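Local coordinates for protein afamin (Homo sapiens, PDB 6FAK) that carries hydrophobic molecules in body fluids, binding vitamin E and keeping lipidated Wnt proteins soluble and active, at residues 108-113 with 464-469; 204-209 with 244-249; 460-465 with 476-481. All blocks are in the same frame, centred on the assembly; numbering follows the deposited sequence. Where two conformers were deposited one is given.

Interaction 1: residues 108-113 with 464-469; sequences KKSDVG and VNENRT. With NA (sodium ion), chain F; NAG (2-acetamido-2-deoxy-beta-D-glucopyranose), chain B.
K108 O lies close to the plane of the N465 side-chain amide, 9° out of it. N465 ND2 is 2.8 Å from K108 O, and its N-H points at that oxygen almost straight (169°). From the carbonyl side the fit is looser, since ND2 is tilted 29° from the plane of that group. The contact joins two loops of the three-repeat serum albumin fold, 108-113 from the first albumin repeat and 464-469 from the third. CG of N465 lies between its backbone N and carbonyl carbon. ND2 also donates to the carbonyl of F105, so two acceptors fix the amide's rotation, while F151 packs against the side chain. The other end of the amide turns to a water that accepts from S110 N (2.9 Å) and sits 2.7 Å from N465 OD1, with the carboxylate of E466 close by on the same water. A leucine at N465 removes both polar ends of the group, and would probably leave the K108 and F105 carbonyls without this donor and the water without one of its neighbours. K108 itself reaches away from N465, its ammonium donating to the carbonyl of P150 and making a cation-pi contact with Y33. Farther along both segments other groups are attached. N467 bears an N-linked glycan, its ND2 bonded to C1 of the first sugar. Beyond an Asx turn, in which G113 N reaches D111 OD1 from above the carboxylate plane (3.0 Å), G113 O binds a sodium ion at 2.5 Å, together with L115 O.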
loop_
_atom_site.group_PDB
_atom_site.type_symbol
_atom_site.label_atom_id
_atom_site.label_comp_id
_atom_site.label_asym_id
_atom_site.label_seq_id
_atom_site.Cartn_x
_atom_site.Cartn_y
_atom_site.Cartn_z
ATOM N N LYS A 108 -13.320 -9.637 -0.184
ATOM C CA LYS A 108 -12.944 -8.225 0.019
ATOM C C LYS A 108 -12.872 -7.524 -1.311
ATOM O O LYS A 108 -12.381 -8.108 -2.286
ATOM C CB LYS A 108 -11.599 -8.114 0.760
ATOM C CG LYS A 108 -11.736 -8.639 2.173
ATOM C CD LYS A 108 -10.473 -8.449 2.979
ATOM C CE LYS A 108 -10.650 -8.828 4.442
ATOM N NZ LYS A 108 -9.498 -8.279 5.192
ATOM N N LYS A 109 -13.354 -6.283 -1.355
ATOM C CA LYS A 109 -13.272 -5.440 -2.562
ATOM C C LYS A 109 -12.333 -4.274 -2.345
ATOM O O LYS A 109 -12.565 -3.447 -1.430
ATOM C CB LYS A 109 -14.659 -4.874 -2.903
ATOM C CG LYS A 109 -15.659 -5.961 -3.320
ATOM C CD LYS A 109 -16.679 -6.162 -2.211
ATOM C CE LYS A 109 -17.459 -7.457 -2.359
ATOM N NZ LYS A 109 -18.100 -7.703 -1.070
ATOM N N SER A 110 -11.294 -4.201 -3.183
ATOM C CA SER A 110 -10.397 -3.034 -3.237
ATOM C C SER A 110 -11.117 -1.764 -3.652
ATOM O O SER A 110 -10.859 -0.713 -3.089
ATOM C CB SER A 110 -9.240 -3.301 -4.218
ATOM O OG SER A 110 -9.723 -4.064 -5.313
ATOM N N ASP A 111 -12.057 -1.877 -4.593
ATOM C CA ASP A 111 -12.757 -0.694 -5.160
ATOM C C ASP A 111 -13.934 -0.406 -4.222
ATOM O O ASP A 111 -14.918 -1.121 -4.238
ATOM C CB ASP A 111 -13.214 -0.969 -6.621
ATOM C CG ASP A 111 -14.272 0.049 -7.134
ATOM O OD1 ASP A 111 -14.465 1.122 -6.556
ATOM O OD2 ASP A 111 -14.907 -0.225 -8.147
ATOM N N VAL A 112 -13.774 0.561 -3.334
ATOM C CA VAL A 112 -14.812 0.873 -2.344
ATOM C C VAL A 112 -15.740 2.009 -2.829
ATOM O O VAL A 112 -16.389 2.627 -2.033
ATOM C CB VAL A 112 -14.226 1.087 -0.931
ATOM C CG1 VAL A 112 -13.560 -0.203 -0.484
ATOM C CG2 VAL A 112 -13.212 2.242 -0.845
ATOM N N GLY A 113 -15.852 2.194 -4.148
ATOM C CA GLY A 113 -16.667 3.260 -4.754
ATOM C C GLY A 113 -18.141 2.966 -4.639
ATOM O O GLY A 113 -18.952 3.876 -4.837
ATOM N N VAL A 464 -4.567 -7.065 -4.892
ATOM C CA VAL A 464 -4.253 -7.727 -3.640
ATOM C C VAL A 464 -4.780 -9.150 -3.590
ATOM O O VAL A 464 -3.993 -10.100 -3.502
ATOM C CB VAL A 464 -4.722 -6.873 -2.410
ATOM C CG1 VAL A 464 -4.271 -7.522 -1.125
ATOM C CG2 VAL A 464 -4.178 -5.468 -2.532
ATOM N N ASN A 465 -6.105 -9.302 -3.687
ATOM C CA ASN A 465 -6.748 -10.580 -3.598
ATOM C C ASN A 465 -7.314 -11.031 -4.946
ATOM O O ASN A 465 -8.218 -11.841 -4.996
ATOM C CB ASN A 465 -7.872 -10.559 -2.535
ATOM C CG ASN A 465 -9.074 -9.646 -2.887
ATOM O OD1 ASN A 465 -8.969 -8.729 -3.700
ATOM N ND2 ASN A 465 -10.199 -9.878 -2.205
ATOM N N GLU A 466 -6.847 -10.439 -6.028
ATOM C CA GLU A 466 -7.253 -10.860 -7.376
ATOM C C GLU A 466 -6.035 -10.807 -8.297
ATOM O O GLU A 466 -5.131 -9.998 -8.086
ATOM C CB GLU A 466 -8.364 -9.957 -7.926
ATOM C CG GLU A 466 -8.064 -8.503 -7.686
ATOM C CD GLU A 466 -9.169 -7.512 -8.008
ATOM O OE1 GLU A 466 -9.064 -6.387 -7.443
ATOM O OE2 GLU A 466 -10.070 -7.824 -8.808
ATOM N N ASN A 467 -6.060 -11.628 -9.339
ATOM C CA ASN A 467 -5.166 -11.462 -10.467
ATOM C C ASN A 467 -5.994 -10.675 -11.445
ATOM O O ASN A 467 -6.937 -11.175 -11.979
ATOM C CB ASN A 467 -4.741 -12.827 -11.022
ATOM C CG ASN A 467 -3.905 -13.586 -10.015
ATOM O OD1 ASN A 467 -2.936 -13.034 -9.485
ATOM N ND2 ASN A 467 -4.286 -14.815 -9.720
ATOM N N ARG A 468 -5.668 -9.413 -11.638
ATOM C CA ARG A 468 -6.548 -8.571 -12.440
ATOM C C ARG A 468 -6.263 -8.825 -13.915
ATOM O O ARG A 468 -5.185 -9.308 -14.261
ATOM C CB ARG A 468 -6.316 -7.128 -12.133
ATOM C CG ARG A 468 -6.497 -6.817 -10.665
ATOM C CD ARG A 468 -6.242 -5.351 -10.465
ATOM N NE ARG A 468 -7.342 -4.537 -10.976
ATOM C CZ ARG A 468 -7.378 -3.209 -10.894
ATOM N NH1 ARG A 468 -6.325 -2.522 -10.438
ATOM N NH2 ARG A 468 -8.433 -2.566 -11.306
ATOM N N THR A 469 -7.245 -8.574 -14.761
ATOM C CA THR A 469 -7.070 -8.743 -16.178
ATOM C C THR A 469 -7.353 -7.348 -16.770
ATOM O O THR A 469 -8.510 -7.009 -17.050
ATOM C CB THR A 469 -8.008 -9.850 -16.779
ATOM O OG1 THR A 469 -9.343 -9.608 -16.357
ATOM C CG2 THR A 469 -7.617 -11.247 -16.305
HETATM NA NA NA F . -19.851 6.081 -3.949
HETATM C C1 NAG B . -3.591 -15.650 -8.753
HETATM C C2 NAG B . -4.479 -16.838 -8.406
HETATM C C3 NAG B . -3.772 -17.753 -7.414
HETATM C C4 NAG B . -2.409 -18.153 -7.961
HETATM C C5 NAG B . -1.603 -16.921 -8.384
HETATM C C6 NAG B . -0.285 -17.323 -9.037
HETATM C C7 NAG B . -6.929 -16.949 -8.184
HETATM C C8 NAG B . -6.905 -18.112 -9.138
HETATM N N2 NAG B . -5.753 -16.382 -7.869
HETATM O O3 NAG B . -4.566 -18.925 -7.173
HETATM O O4 NAG B . -1.693 -18.900 -6.970
HETATM O O5 NAG B . -2.358 -16.118 -9.306
HETATM O O6 NAG B . -0.541 -18.063 -10.237
HETATM O O7 NAG B . -7.977 -16.536 -7.716
HETATM O O HOH W 1 -10.357 -6.560 -4.584
HETATM O O HOH W 2 -18.139 7.581 -3.340
#

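Interaction 2: residues 204-209 with 244-249; sequences GALLKF and NYDGCC. With NAG (2-acetamido-2-deoxy-beta-D-glucopyranose), chain C; NAG (2-acetamido-2-deoxy-beta-D-glucopyranose), chain B.
A leucine methyl resting against a carboxylate oxygen is the odd element here: L206 CD2 lies 3.6 Å from D246 OD1, with no hydrogen bond anywhere across the contact. Two helical segments, both within the second albumin repeat, cross almost at right angles in this all-helical fold. The axes of 204-209 and 244-249 make a signed angle of -98° and come no nearer than 10.9 Å, so side chains have to fill the distance, and L206 alone does most of that work. Its CG is anti to the backbone N (chi1 -165°), which carries the branched end out to the facing helix. There CD2 also reaches C249 SG at 4.1 Å, an apolar touch, while the side chains of L206 and D246 cross roughly perpendicularly. The carboxylate is not left to the methyl alone, because OD1 takes a weak hydrogen bond from a tetraethylene glycol molecule, probably a leftover of crystallisation. The sulfur of C249 is held by its disulfide to C203, just ahead of 204-209 on the same helix, and the neighbouring C248 pairs with C256; such adjacent cysteines with separate partners are a hallmark of albumins. Both segments, 204-209 and 244-249, lie in the pocket region for hydrophobic ligands. Y245 turns its ring edge to C249 SG, in plane, and its ring meets those of Y218 and F153. At the far side of 204-209 the N-linked glycan lies along the helix end, with C5 of its first sugar 3.7 Å from L207 O and O7 of the second 3.6 Å from the same L207 O.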
loop_
_atom_site.group_PDB
_atom_site.type_symbol
_atom_site.label_atom_id
_atom_site.label_comp_id
_atom_site.label_asym_id
_atom_site.label_seq_id
_atom_site.Cartn_x
_atom_site.Cartn_y
_atom_site.Cartn_z
ATOM N N GLY A 204 -0.221 -8.565 -1.869
ATOM C CA GLY A 204 -0.366 -8.839 -3.296
ATOM C C GLY A 204 0.742 -9.728 -3.779
ATOM O O GLY A 204 0.513 -10.675 -4.498
ATOM N N ALA A 205 1.952 -9.434 -3.369
ATOM C CA ALA A 205 3.124 -10.238 -3.754
ATOM C C ALA A 205 3.091 -11.650 -3.205
ATOM O O ALA A 205 3.453 -12.638 -3.897
ATOM C CB ALA A 205 4.375 -9.542 -3.333
ATOM N N LEU A 206 2.614 -11.764 -1.974
ATOM C CA LEU A 206 2.461 -13.045 -1.355
ATOM C C LEU A 206 1.506 -13.943 -2.142
ATOM O O LEU A 206 1.815 -15.066 -2.370
ATOM C CB LEU A 206 1.977 -12.870 0.083
ATOM C CG LEU A 206 2.037 -14.003 1.066
ATOM C CD1 LEU A 206 3.454 -14.566 1.164
ATOM C CD2 LEU A 206 1.571 -13.486 2.424
ATOM N N LEU A 207 0.367 -13.405 -2.552
ATOM C CA LEU A 207 -0.634 -14.151 -3.295
ATOM C C LEU A 207 -0.166 -14.556 -4.714
ATOM O O LEU A 207 -0.469 -15.630 -5.135
ATOM C CB LEU A 207 -1.940 -13.380 -3.343
ATOM C CG LEU A 207 -2.874 -13.588 -2.118
ATOM C CD1 LEU A 207 -3.428 -15.029 -2.044
ATOM C CD2 LEU A 207 -2.245 -13.190 -0.771
ATOM N N LYS A 208 0.550 -13.690 -5.407
ATOM C CA LYS A 208 0.999 -13.975 -6.747
ATOM C C LYS A 208 2.151 -14.971 -6.802
ATOM O O LYS A 208 2.197 -15.816 -7.710
ATOM C CB LYS A 208 1.365 -12.681 -7.470
ATOM C CG LYS A 208 0.141 -11.822 -7.677
ATOM C CD LYS A 208 0.335 -10.673 -8.644
ATOM C CE LYS A 208 -0.992 -9.960 -8.838
ATOM N NZ LYS A 208 -1.457 -9.269 -7.612
ATOM N N PHE A 209 3.065 -14.865 -5.830
ATOM C CA PHE A 209 4.349 -15.556 -5.869
ATOM C C PHE A 209 4.662 -16.481 -4.683
ATOM O O PHE A 209 5.586 -17.252 -4.779
ATOM C CB PHE A 209 5.452 -14.518 -6.009
ATOM C CG PHE A 209 5.275 -13.618 -7.198
ATOM C CD1 PHE A 209 5.487 -14.101 -8.477
ATOM C CD2 PHE A 209 4.882 -12.297 -7.051
ATOM C CE1 PHE A 209 5.327 -13.277 -9.581
ATOM C CE2 PHE A 209 4.698 -11.472 -8.157
ATOM C CZ PHE A 209 4.924 -11.962 -9.421
ATOM N N ASN A 244 3.470 -13.557 10.581
ATOM C CA ASN A 244 2.732 -12.345 10.824
ATOM C C ASN A 244 2.028 -11.843 9.556
ATOM O O ASN A 244 0.819 -11.555 9.593
ATOM C CB ASN A 244 3.698 -11.287 11.376
ATOM C CG ASN A 244 3.018 -10.086 11.979
ATOM O OD1 ASN A 244 1.785 -10.006 12.099
ATOM N ND2 ASN A 244 3.852 -9.146 12.437
ATOM N N TYR A 245 2.751 -11.734 8.443
ATOM C CA TYR A 245 2.103 -11.417 7.155
ATOM C C TYR A 245 1.078 -12.469 6.694
ATOM O O TYR A 245 0.063 -12.088 6.184
ATOM C CB TYR A 245 3.101 -11.147 6.023
ATOM C CG TYR A 245 3.600 -9.778 6.107
ATOM C CD1 TYR A 245 2.951 -8.750 5.444
ATOM C CD2 TYR A 245 4.702 -9.477 6.851
ATOM C CE1 TYR A 245 3.410 -7.465 5.532
ATOM C CE2 TYR A 245 5.163 -8.195 6.939
ATOM C CZ TYR A 245 4.499 -7.191 6.269
ATOM O OH TYR A 245 4.916 -5.902 6.399
ATOM N N ASP A 246 1.330 -13.761 6.899
ATOM C CA ASP A 246 0.364 -14.772 6.503
ATOM C C ASP A 246 -1.043 -14.475 7.119
ATOM O O ASP A 246 -2.060 -14.521 6.400
ATOM C CB ASP A 246 0.808 -16.219 6.834
ATOM C CG ASP A 246 1.954 -16.734 5.913
ATOM O OD1 ASP A 246 2.266 -16.123 4.846
ATOM O OD2 ASP A 246 2.581 -17.745 6.316
ATOM N N GLY A 247 -1.094 -14.193 8.417
ATOM C CA GLY A 247 -2.377 -13.975 9.111
ATOM C C GLY A 247 -2.950 -12.603 8.778
ATOM O O GLY A 247 -4.158 -12.443 8.600
ATOM N N CYS A 248 -2.081 -11.597 8.756
ATOM C CA CYS A 248 -2.516 -10.244 8.547
ATOM C C CYS A 248 -3.067 -10.119 7.112
ATOM O O CYS A 248 -4.105 -9.473 6.921
ATOM C CB CYS A 248 -1.388 -9.257 8.822
ATOM S SG CYS A 248 -0.860 -9.088 10.552
ATOM N N CYS A 249 -2.394 -10.741 6.133
ATOM C CA CYS A 249 -2.850 -10.705 4.730
ATOM C C CYS A 249 -4.190 -11.422 4.531
ATOM O O CYS A 249 -5.018 -10.987 3.707
ATOM C CB CYS A 249 -1.779 -11.199 3.777
ATOM S SG CYS A 249 -0.328 -10.095 3.663
HETATM C C1 NAG C . -1.456 -20.300 -7.319
HETATM C C2 NAG C . -0.441 -20.864 -6.321
HETATM C C3 NAG C . -0.274 -22.378 -6.452
HETATM C C4 NAG C . -1.619 -23.079 -6.549
HETATM C C5 NAG C . -2.457 -22.430 -7.643
HETATM C C6 NAG C . -3.802 -23.128 -7.831
HETATM C C7 NAG C . 1.338 -19.317 -5.691
HETATM C C8 NAG C . 2.681 -18.771 -6.065
HETATM N N2 NAG C . 0.846 -20.226 -6.530
HETATM O O3 NAG C . 0.449 -22.884 -5.324
HETATM O O4 NAG C . -1.414 -24.470 -6.823
HETATM O O5 NAG C . -2.665 -21.060 -7.296
HETATM O O6 NAG C . -4.768 -22.575 -6.928
HETATM O O7 NAG C . 0.746 -18.951 -4.690
HETATM C C1 NAG B . -3.591 -15.650 -8.753
HETATM C C2 NAG B . -4.479 -16.838 -8.406
HETATM C C3 NAG B . -3.772 -17.753 -7.414
HETATM C C4 NAG B . -2.409 -18.153 -7.961
HETATM C C5 NAG B . -1.603 -16.921 -8.384
HETATM C C6 NAG B . -0.285 -17.323 -9.037
HETATM C C7 NAG B . -6.929 -16.949 -8.184
HETATM C C8 NAG B . -6.905 -18.112 -9.138
HETATM N N2 NAG B . -5.753 -16.382 -7.869
HETATM O O3 NAG B . -4.566 -18.925 -7.173
HETATM O O4 NAG B . -1.693 -18.900 -6.970
HETATM O O5 NAG B . -2.358 -16.118 -9.306
HETATM O O6 NAG B . -0.541 -18.063 -10.237
HETATM O O7 NAG B . -7.977 -16.536 -7.716
#

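Interaction 3: residues 460-465 with 476-481; sequences ELCGVN and HCCKTN
The disulfide between C462 and C478 ties the C-terminal end of helix 446-462 to helix 472-479 within the third albumin repeat, and the walk along 460-465 shows how the chain is brought to it. E460 faces elsewhere, its OE2 in salt bridges with K200 and K432. L461 points its CB toward the other segment without touching it, and packs instead on L421, L429 and F489. C462 then makes the covalent link, SG to SG 2.1 Å, with the two CA atoms 5.4 Å apart. Its sulfur lies beside the backbone N, opposite the carbonyl carbon (chi1 -67°), and C478 matches it at -76°. The torsion about the S-S bond is -73°, and all five side-chain torsions of the bridge are negative, the left-handed spiral form of a disulfide. Both cysteines are buried, with R485 packing on C462 and F489 on C478. G463 is the first residue to leave helical backbone angles, with positive phi, and a side chain there would collide with the carbonyl oxygen of C462. V464 continues toward F151 and C203. On the partner helix C477 bonds to C488, so adjacent cysteines send their sulfurs to different partners, the double-disulfide pattern of albumins. With the sulfurs joined, the CB atoms of C462 and C478 stand 3.7 Å apart.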
loop_
_atom_site.group_PDB
_atom_site.type_symbol
_atom_site.label_atom_id
_atom_site.label_comp_id
_atom_site.label_asym_id
_atom_site.label_seq_id
_atom_site.Cartn_x
_atom_site.Cartn_y
_atom_site.Cartn_z
ATOM N N GLU A 460 -0.407 -1.531 -5.964
ATOM C CA GLU A 460 -1.828 -1.126 -5.950
ATOM C C GLU A 460 -2.542 -1.559 -7.250
ATOM O O GLU A 460 -3.659 -2.078 -7.231
ATOM C CB GLU A 460 -1.918 0.390 -5.845
ATOM C CG GLU A 460 -3.171 0.892 -5.172
ATOM C CD GLU A 460 -2.996 1.176 -3.689
ATOM O OE1 GLU A 460 -1.855 1.381 -3.205
ATOM O OE2 GLU A 460 -4.036 1.209 -3.020
ATOM N N LEU A 461 -1.885 -1.291 -8.374
ATOM C CA LEU A 461 -2.385 -1.605 -9.694
ATOM C C LEU A 461 -2.636 -3.096 -9.947
ATOM O O LEU A 461 -3.598 -3.477 -10.566
ATOM C CB LEU A 461 -1.347 -1.134 -10.737
ATOM C CG LEU A 461 -1.609 -1.259 -12.242
ATOM C CD1 LEU A 461 -2.935 -0.672 -12.586
ATOM C CD2 LEU A 461 -0.545 -0.480 -13.003
ATOM N N CYS A 462 -1.711 -3.925 -9.493
ATOM C CA CYS A 462 -1.722 -5.323 -9.834
ATOM C C CYS A 462 -2.688 -6.171 -9.019
ATOM O O CYS A 462 -2.970 -7.301 -9.408
ATOM C CB CYS A 462 -0.320 -5.905 -9.738
ATOM S SG CYS A 462 0.697 -5.152 -11.026
ATOM N N GLY A 463 -3.173 -5.632 -7.905
ATOM C CA GLY A 463 -4.230 -6.290 -7.146
ATOM C C GLY A 463 -3.691 -6.968 -5.897
ATOM O O GLY A 463 -2.515 -7.454 -5.866
ATOM N N VAL A 464 -4.567 -7.065 -4.892
ATOM C CA VAL A 464 -4.253 -7.727 -3.640
ATOM C C VAL A 464 -4.780 -9.150 -3.590
ATOM O O VAL A 464 -3.993 -10.100 -3.502
ATOM C CB VAL A 464 -4.722 -6.873 -2.410
ATOM C CG1 VAL A 464 -4.271 -7.522 -1.125
ATOM C CG2 VAL A 464 -4.178 -5.468 -2.532
ATOM N N ASN A 465 -6.105 -9.302 -3.687
ATOM C CA ASN A 465 -6.748 -10.580 -3.598
ATOM C C ASN A 465 -7.314 -11.031 -4.946
ATOM O O ASN A 465 -8.218 -11.841 -4.996
ATOM C CB ASN A 465 -7.872 -10.559 -2.535
ATOM C CG ASN A 465 -9.074 -9.646 -2.887
ATOM O OD1 ASN A 465 -8.969 -8.729 -3.700
ATOM N ND2 ASN A 465 -10.199 -9.878 -2.205
ATOM N N HIS A 476 1.045 -9.014 -18.105
ATOM C CA HIS A 476 2.387 -9.597 -18.192
ATOM C C HIS A 476 3.303 -8.917 -17.133
ATOM O O HIS A 476 4.022 -9.607 -16.383
ATOM C CB HIS A 476 2.985 -9.451 -19.606
ATOM C CG HIS A 476 4.362 -9.988 -19.691
ATOM N ND1 HIS A 476 4.614 -11.344 -19.748
ATOM C CD2 HIS A 476 5.565 -9.382 -19.527
ATOM C CE1 HIS A 476 5.922 -11.541 -19.680
ATOM N NE2 HIS A 476 6.517 -10.370 -19.538
ATOM N N CYS A 477 3.309 -7.587 -17.072
ATOM C CA CYS A 477 4.122 -6.919 -16.093
ATOM C C CYS A 477 3.713 -7.219 -14.646
ATOM O O CYS A 477 4.596 -7.279 -13.758
ATOM C CB CYS A 477 4.199 -5.420 -16.327
ATOM S SG CYS A 477 5.097 -4.993 -17.831
ATOM N N CYS A 478 2.414 -7.360 -14.393
ATOM C CA CYS A 478 1.962 -7.681 -13.059
ATOM C C CYS A 478 2.363 -9.063 -12.590
ATOM O O CYS A 478 2.559 -9.249 -11.427
ATOM C CB CYS A 478 0.452 -7.561 -12.920
ATOM S SG CYS A 478 -0.055 -5.845 -12.831
ATOM N N LYS A 479 2.437 -10.036 -13.485
ATOM C CA LYS A 479 2.533 -11.413 -13.035
ATOM C C LYS A 479 3.932 -12.032 -13.187
ATOM O O LYS A 479 4.176 -13.068 -12.629
ATOM C CB LYS A 479 1.422 -12.273 -13.698
ATOM C CG LYS A 479 1.737 -12.830 -15.070
ATOM C CD LYS A 479 0.787 -13.971 -15.470
ATOM C CE LYS A 479 -0.595 -13.497 -15.895
ATOM N NZ LYS A 479 -0.609 -12.957 -17.287
ATOM N N THR A 480 4.824 -11.361 -13.913
ATOM C CA THR A 480 6.141 -11.884 -14.212
ATOM C C THR A 480 7.163 -10.893 -13.663
ATOM O O THR A 480 7.439 -9.825 -14.262
ATOM C CB THR A 480 6.355 -12.114 -15.734
ATOM O OG1 THR A 480 5.100 -12.395 -16.378
ATOM C CG2 THR A 480 7.354 -13.262 -15.988
ATOM N N ASN A 481 7.623 -11.245 -12.464
ATOM C CA ASN A 481 8.897 -10.845 -11.863
ATOM C C ASN A 481 8.651 -9.644 -10.955
ATOM O O ASN A 481 8.450 -8.527 -11.417
ATOM C CB ASN A 481 10.012 -10.582 -12.901
ATOM C CG ASN A 481 11.413 -10.870 -12.352
ATOM O OD1 ASN A 481 11.683 -10.739 -11.138
ATOM N ND2 ASN A 481 12.317 -11.274 -13.249
#

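How the interactions relate
From the N terminus, the chain first opens interaction 1 at 108-113 in the first albumin repeat and closes it at 464-469 in the third, a span of 351 residues. Interaction 2 opens and closes inside that span, joining segments of two helices within the second repeat, 35 residues apart. Interaction 3 opens at 460-465, shares V464 and N465 with interaction 1, and closes at 476-481, beyond it, so the two overlap. K208 of interaction 2 links the second repeat to the third, its NZ, in the conformer given, hydrogen-bonded to C462 O, while R468 NH1 probably hydrogen-bonds to L461 O. The glycan on N467 reaches along 204-209, connecting interactions 1 and 2.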